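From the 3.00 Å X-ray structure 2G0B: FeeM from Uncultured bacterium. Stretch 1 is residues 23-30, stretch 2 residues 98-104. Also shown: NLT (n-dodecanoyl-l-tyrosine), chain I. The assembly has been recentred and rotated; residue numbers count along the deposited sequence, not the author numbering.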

ATOM      1  N   ARG A  23      -3.524  -5.578 -13.637  1.00 40.23           N
ATOM      2  CA  ARG A  23      -4.124  -6.889 -13.842  1.00 40.16           C
ATOM      3  C   ARG A  23      -4.099  -7.746 -12.591  1.00 40.18           C
ATOM      4  O   ARG A  23      -5.059  -8.465 -12.313  1.00 40.21           O
ATOM      5  CB  ARG A  23      -3.417  -7.615 -14.954  1.00 40.09           C
ATOM      6  CG  ARG A  23      -4.315  -8.016 -16.028  1.00 40.27           C
ATOM      7  CD  ARG A  23      -4.635  -9.477 -16.067  1.00 40.50           C
ATOM      8  NE  ARG A  23      -5.603  -9.731 -17.129  1.00 41.21           N
ATOM      9  CZ  ARG A  23      -5.567 -10.769 -17.954  1.00 40.90           C
ATOM     10  NH1 ARG A  23      -4.624 -11.686 -17.831  1.00 40.78           N
ATOM     11  NH2 ARG A  23      -6.494 -10.895 -18.897  1.00 40.66           N
ATOM     12  N   ILE A  24      -2.991  -7.688 -11.854  1.00 40.05           N
ATOM     13  CA  ILE A  24      -2.890  -8.399 -10.600  1.00 40.02           C
ATOM     14  C   ILE A  24      -3.925  -7.841  -9.638  1.00 40.03           C
ATOM     15  O   ILE A  24      -4.714  -8.598  -9.086  1.00 40.05           O
ATOM     16  CB  ILE A  24      -1.462  -8.319 -10.020  1.00 39.96           C
ATOM     17  CG1 ILE A  24      -0.501  -9.098 -10.900  1.00 40.12           C
ATOM     18  CG2 ILE A  24      -1.412  -8.914  -8.621  1.00 40.04           C
ATOM     19  CD1 ILE A  24       0.891  -8.602 -10.839  1.00 40.35           C
ATOM     20  N   VAL A  25      -3.979  -6.510  -9.526  1.00 40.04           N
ATOM     21  CA  VAL A  25      -4.936  -5.834  -8.641  1.00 40.08           C
ATOM     22  C   VAL A  25      -6.368  -6.189  -9.000  1.00 40.16           C
ATOM     23  O   VAL A  25      -7.166  -6.502  -8.133  1.00 40.26           O
ATOM     24  CB  VAL A  25      -4.746  -4.298  -8.638  1.00 40.00           C
ATOM     25  CG1 VAL A  25      -5.737  -3.638  -7.707  1.00 39.89           C
ATOM     26  CG2 VAL A  25      -3.334  -3.939  -8.204  1.00 40.18           C
ATOM     27  N   ARG A  26      -6.661  -6.210 -10.293  1.00 40.33           N
ATOM     28  CA  ARG A  26      -7.984  -6.553 -10.784  1.00 40.31           C
ATOM     29  C   ARG A  26      -8.396  -7.974 -10.423  1.00 40.36           C
ATOM     30  O   ARG A  26      -9.509  -8.200  -9.953  1.00 40.41           O
ATOM     31  CB  ARG A  26      -8.042  -6.371 -12.287  1.00 40.32           C
ATOM     32  CG  ARG A  26      -9.422  -6.479 -12.864  1.00 40.54           C
ATOM     33  CD  ARG A  26      -9.429  -6.848 -14.306  1.00 40.75           C
ATOM     34  NE  ARG A  26      -9.890  -5.740 -15.133  1.00 41.70           N
ATOM     35  CZ  ARG A  26      -9.589  -5.590 -16.429  1.00 41.84           C
ATOM     36  NH1 ARG A  26      -8.803  -6.477 -17.034  1.00 41.51           N
ATOM     37  NH2 ARG A  26     -10.075  -4.549 -17.123  1.00 41.43           N
ATOM     38  N   THR A  27      -7.493  -8.923 -10.638  1.00 40.45           N
ATOM     39  CA  THR A  27      -7.785 -10.338 -10.405  1.00 40.45           C
ATOM     40  C   THR A  27      -7.913 -10.644  -8.911  1.00 40.44           C
ATOM     41  O   THR A  27      -8.829 -11.357  -8.489  1.00 40.43           O
ATOM     42  CB  THR A  27      -6.704 -11.201 -11.063  1.00 40.39           C
ATOM     43  OG1 THR A  27      -6.685 -10.929 -12.467  1.00 40.28           O
ATOM     44  CG2 THR A  27      -7.072 -12.677 -11.011  1.00 40.76           C
ATOM     45  N   THR A  28      -7.018 -10.054  -8.125  1.00 40.45           N
ATOM     46  CA  THR A  28      -6.994 -10.217  -6.678  1.00 40.42           C
ATOM     47  C   THR A  28      -8.265  -9.675  -6.029  1.00 40.42           C
ATOM     48  O   THR A  28      -8.876 -10.355  -5.195  1.00 40.52           O
ATOM     49  CB  THR A  28      -5.712  -9.540  -6.110  1.00 40.41           C
ATOM     50  OG1 THR A  28      -4.638 -10.478  -6.149  1.00 40.54           O
ATOM     51  CG2 THR A  28      -5.829  -9.200  -4.617  1.00 40.85           C
ATOM     52  N   TYR A  29      -8.693  -8.484  -6.460  1.00 40.36           N
ATOM     53  CA  TYR A  29      -9.865  -7.813  -5.887  1.00 40.25           C
ATOM     54  C   TYR A  29     -11.169  -8.501  -6.286  1.00 40.25           C
ATOM     55  O   TYR A  29     -12.105  -8.563  -5.498  1.00 40.30           O
ATOM     56  CB  TYR A  29      -9.893  -6.326  -6.278  1.00 40.24           C
ATOM     57  CG  TYR A  29      -8.899  -5.456  -5.504  1.00 40.45           C
ATOM     58  CD1 TYR A  29      -7.723  -6.003  -4.985  1.00 40.62           C
ATOM     59  CD2 TYR A  29      -9.136  -4.091  -5.297  1.00 40.33           C
ATOM     60  CE1 TYR A  29      -6.814  -5.233  -4.293  1.00 41.01           C
ATOM     61  CE2 TYR A  29      -8.221  -3.299  -4.589  1.00 40.32           C
ATOM     62  CZ  TYR A  29      -7.057  -3.889  -4.086  1.00 40.94           C
ATOM     63  OH  TYR A  29      -6.109  -3.157  -3.380  1.00 41.26           O
ATOM     64  N   GLU A  30     -11.206  -9.051  -7.499  1.00 40.23           N
ATOM     65  CA  GLU A  30     -12.374  -9.783  -7.984  1.00 40.25           C
ATOM     66  C   GLU A  30     -12.527 -11.117  -7.268  1.00 40.24           C
ATOM     67  O   GLU A  30     -13.641 -11.615  -7.102  1.00 40.25           O
ATOM     68  CB  GLU A  30     -12.274 -10.017  -9.492  1.00 40.33           C
ATOM     69  CG  GLU A  30     -12.820  -8.880 -10.349  1.00 40.60           C
ATOM     70  CD  GLU A  30     -12.572  -9.072 -11.851  1.00 41.21           C
ATOM     71  OE1 GLU A  30     -12.093 -10.163 -12.266  1.00 41.64           O
ATOM     72  OE2 GLU A  30     -12.856  -8.129 -12.628  1.00 41.26           O
ATOM     73  N   VAL A  98      -1.231   2.336  -1.436  1.00 40.43           N
ATOM     74  CA  VAL A  98      -2.445   1.955  -2.121  1.00 40.31           C
ATOM     75  C   VAL A  98      -2.192   0.830  -3.177  1.00 40.32           C
ATOM     76  O   VAL A  98      -1.043   0.595  -3.576  1.00 40.21           O
ATOM     77  CB  VAL A  98      -3.057   3.241  -2.740  1.00 40.21           C
ATOM     78  CG1 VAL A  98      -2.998   3.238  -4.254  1.00 40.45           C
ATOM     79  CG2 VAL A  98      -4.426   3.480  -2.229  1.00 40.11           C
ATOM     80  N   GLN A  99      -3.265   0.121  -3.568  1.00 40.24           N
ATOM     81  CA  GLN A  99      -3.229  -0.921  -4.626  1.00 40.21           C
ATOM     82  C   GLN A  99      -2.190  -2.030  -4.381  1.00 40.24           C
ATOM     83  O   GLN A  99      -1.476  -2.455  -5.298  1.00 40.20           O
ATOM     84  CB  GLN A  99      -3.063  -0.311  -6.036  1.00 40.09           C
ATOM     85  CG  GLN A  99      -4.162   0.655  -6.461  1.00 40.30           C
ATOM     86  CD  GLN A  99      -5.367  -0.029  -7.113  1.00 40.80           C
ATOM     87  OE1 GLN A  99      -6.357  -0.342  -6.440  1.00 40.82           O
ATOM     88  NE2 GLN A  99      -5.303  -0.215  -8.424  1.00 40.80           N
ATOM     89  N   PHE A 100      -2.105  -2.469  -3.130  1.00 40.24           N
ATOM     90  CA  PHE A 100      -1.261  -3.586  -2.759  1.00 40.09           C
ATOM     91  C   PHE A 100      -1.970  -4.887  -3.131  1.00 40.13           C
ATOM     92  O   PHE A 100      -3.104  -5.134  -2.704  1.00 40.24           O
ATOM     93  CB  PHE A 100      -0.959  -3.536  -1.261  1.00 40.08           C
ATOM     94  CG  PHE A 100      -0.275  -4.765  -0.733  1.00 39.99           C
ATOM     95  CD1 PHE A 100       0.838  -5.285  -1.363  1.00 39.95           C
ATOM     96  CD2 PHE A 100      -0.737  -5.382   0.411  1.00 40.48           C
ATOM     97  CE1 PHE A 100       1.455  -6.403  -0.880  1.00 40.08           C
ATOM     98  CE2 PHE A 100      -0.117  -6.507   0.905  1.00 40.46           C
ATOM     99  CZ  PHE A 100       0.978  -7.016   0.261  1.00 40.51           C
ATOM    100  N   ALA A 101      -1.304  -5.700  -3.945  1.00 40.00           N
ATOM    101  CA  ALA A 101      -1.871  -6.951  -4.421  1.00 39.90           C
ATOM    102  C   ALA A 101      -0.780  -7.930  -4.768  1.00 39.81           C
ATOM    103  O   ALA A 101       0.272  -7.539  -5.251  1.00 39.68           O
ATOM    104  CB  ALA A 101      -2.775  -6.709  -5.637  1.00 39.91           C
ATOM    105  N   MET A 102      -1.030  -9.205  -4.471  1.00 39.89           N
ATOM    106  CA  MET A 102      -0.135 -10.301  -4.823  1.00 39.97           C
ATOM    107  C   MET A 102      -0.967 -11.355  -5.514  1.00 40.07           C
ATOM    108  O   MET A 102      -2.103 -11.595  -5.122  1.00 40.27           O
ATOM    109  CB  MET A 102       0.505 -10.921  -3.568  1.00 40.01           C
ATOM    110  CG  MET A 102       1.127  -9.939  -2.576  1.00 39.52           C
ATOM    111  SD  MET A 102       2.881  -9.858  -2.735  1.00 38.84           S
ATOM    112  CE  MET A 102       3.380 -11.471  -2.166  1.00 39.21           C
ATOM    113  N   ASP A 103      -0.410 -11.985  -6.539  1.00 40.14           N
ATOM    114  CA  ASP A 103      -1.078 -13.095  -7.213  1.00 40.27           C
ATOM    115  C   ASP A 103      -0.569 -14.420  -6.639  1.00 40.40           C
ATOM    116  O   ASP A 103       0.576 -14.820  -6.901  1.00 40.48           O
ATOM    117  CB  ASP A 103      -0.832 -13.027  -8.727  1.00 40.31           C
ATOM    118  CG  ASP A 103      -1.661 -14.051  -9.519  1.00 40.41           C
ATOM    119  OD1 ASP A 103      -2.524 -14.748  -8.931  1.00 40.45           O
ATOM    120  OD2 ASP A 103      -1.517 -14.218 -10.746  1.00 40.58           O
ATOM    121  N   HIS A 104      -1.436 -15.111  -5.886  1.00 40.40           N
ATOM    122  CA  HIS A 104      -1.060 -16.342  -5.171  1.00 40.49           C
ATOM    123  C   HIS A 104      -0.705 -17.524  -6.096  1.00 40.55           C
ATOM    124  O   HIS A 104      -0.042 -18.480  -5.669  1.00 40.64           O
ATOM    125  CB  HIS A 104      -2.153 -16.743  -4.152  1.00 40.55           C
ATOM    126  CG  HIS A 104      -3.249 -17.595  -4.735  1.00 40.98           C
ATOM    127  ND1 HIS A 104      -4.398 -17.062  -5.282  1.00 41.14           N
ATOM    128  CD2 HIS A 104      -3.362 -18.943  -4.866  1.00 40.85           C
ATOM    129  CE1 HIS A 104      -5.169 -18.040  -5.725  1.00 41.06           C
ATOM    130  NE2 HIS A 104      -4.564 -19.191  -5.483  1.00 41.05           N
TER
HETATM  131  N   NLT I 400      -5.900  -1.080   0.485  1.00 41.30           N
HETATM  132  C1  NLT I 400      -4.676  -1.620   0.438  1.00 41.25           C
HETATM  133  OL  NLT I 400      -4.200  -2.136  -0.568  1.00 41.83           O
HETATM  134  C2  NLT I 400      -3.887  -1.588   1.737  1.00 41.04           C
HETATM  135  C3  NLT I 400      -2.423  -1.176   1.534  1.00 40.69           C
HETATM  136  C4  NLT I 400      -1.530  -1.666   2.687  1.00 40.47           C
HETATM  137  C5  NLT I 400      -0.064  -1.277   2.467  1.00 40.17           C
HETATM  138  C6  NLT I 400       0.787  -1.423   3.728  1.00 39.76           C
HETATM  139  C7  NLT I 400       2.129  -0.700   3.591  1.00 39.86           C
HETATM  140  C8  NLT I 400       3.141  -1.217   4.607  1.00 40.29           C
HETATM  141  C9  NLT I 400       4.483  -0.472   4.551  1.00 41.18           C
HETATM  142  C10 NLT I 400       4.988  -0.266   5.978  1.00 41.95           C
HETATM  143  C11 NLT I 400       6.260   0.574   6.084  1.00 41.97           C
HETATM  144  C12 NLT I 400       6.832   0.472   7.499  1.00 41.88           C
HETATM  145  CA  NLT I 400      -6.866  -1.105  -0.614  1.00 41.48           C
HETATM  146  CB  NLT I 400      -8.165  -0.431  -0.187  1.00 41.31           C
HETATM  147  CG  NLT I 400      -9.108  -1.412   0.475  1.00 40.55           C
HETATM  148  CD2 NLT I 400      -9.556  -2.532  -0.213  1.00 39.54           C
HETATM  149  CE2 NLT I 400     -10.418  -3.424   0.399  1.00 39.17           C
HETATM  150  CZ  NLT I 400     -10.845  -3.191   1.691  1.00 39.63           C
HETATM  151  CE1 NLT I 400     -10.396  -2.076   2.387  1.00 39.76           C
HETATM  152  CD1 NLT I 400      -9.529  -1.184   1.778  1.00 39.72           C
HETATM  153  OH  NLT I 400     -11.672  -4.046   2.274  1.00 39.84           O
HETATM  154  C   NLT I 400      -6.376  -0.371  -1.828  1.00 41.92           C
HETATM  155  O   NLT I 400      -5.701   0.666  -1.656  1.00 42.23           O
HETATM  156  O2  NLT I 400      -6.660  -0.816  -2.970  1.00 42.22           O
HETATM  157  O   HOH W   1      -5.112  -4.556  -1.187  1.00 85.66           O

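A helix crossing a strand almost at right angles can bring only a few residues close, and there a small side chain allows close approach. In FeeM, helix 23-30 crosses strand 98-102 at 78°, with the axes 7.4 Å apart at their closest. Ala101 points toward the helix, between Phe100 and Met102, which point away as strand alternation dictates. Its CB lies 3.8 Å from Val25 CA, so the methyl group reaches the helix backbone itself.

Three helix side chains gather around that methyl. Val25, with chi1 t, sets CG2 3.8 Å from Ala101 CB, while its CG1 meets Gln99 NE2 at 3.5 Å. Ile24, in the m rotamer, places CG2 4.0 Å from Ala101 CB and 3.8 Å from Asp103 N. Thr28, also m, brings CG2 within 4.1 Å of Ala101 CB and directs OG1 to Met102 O, a weak hydrogen bond of 3.0 Å.

Tyr29 starts sideways, but its m rotamer carries the hydroxyl to the ligand: OH donates a very short 2.4 Å hydrogen bond to NLT O2. One water sits within hydrogen-bonding reach of Tyr29 OH, Phe100 O and NLT OL, linking helix, strand and ligand; it can donate to two of them at a time. Gln99, at phi/psi 55/42, departs from extended geometry; its N donates to NLT O at 3.1 Å.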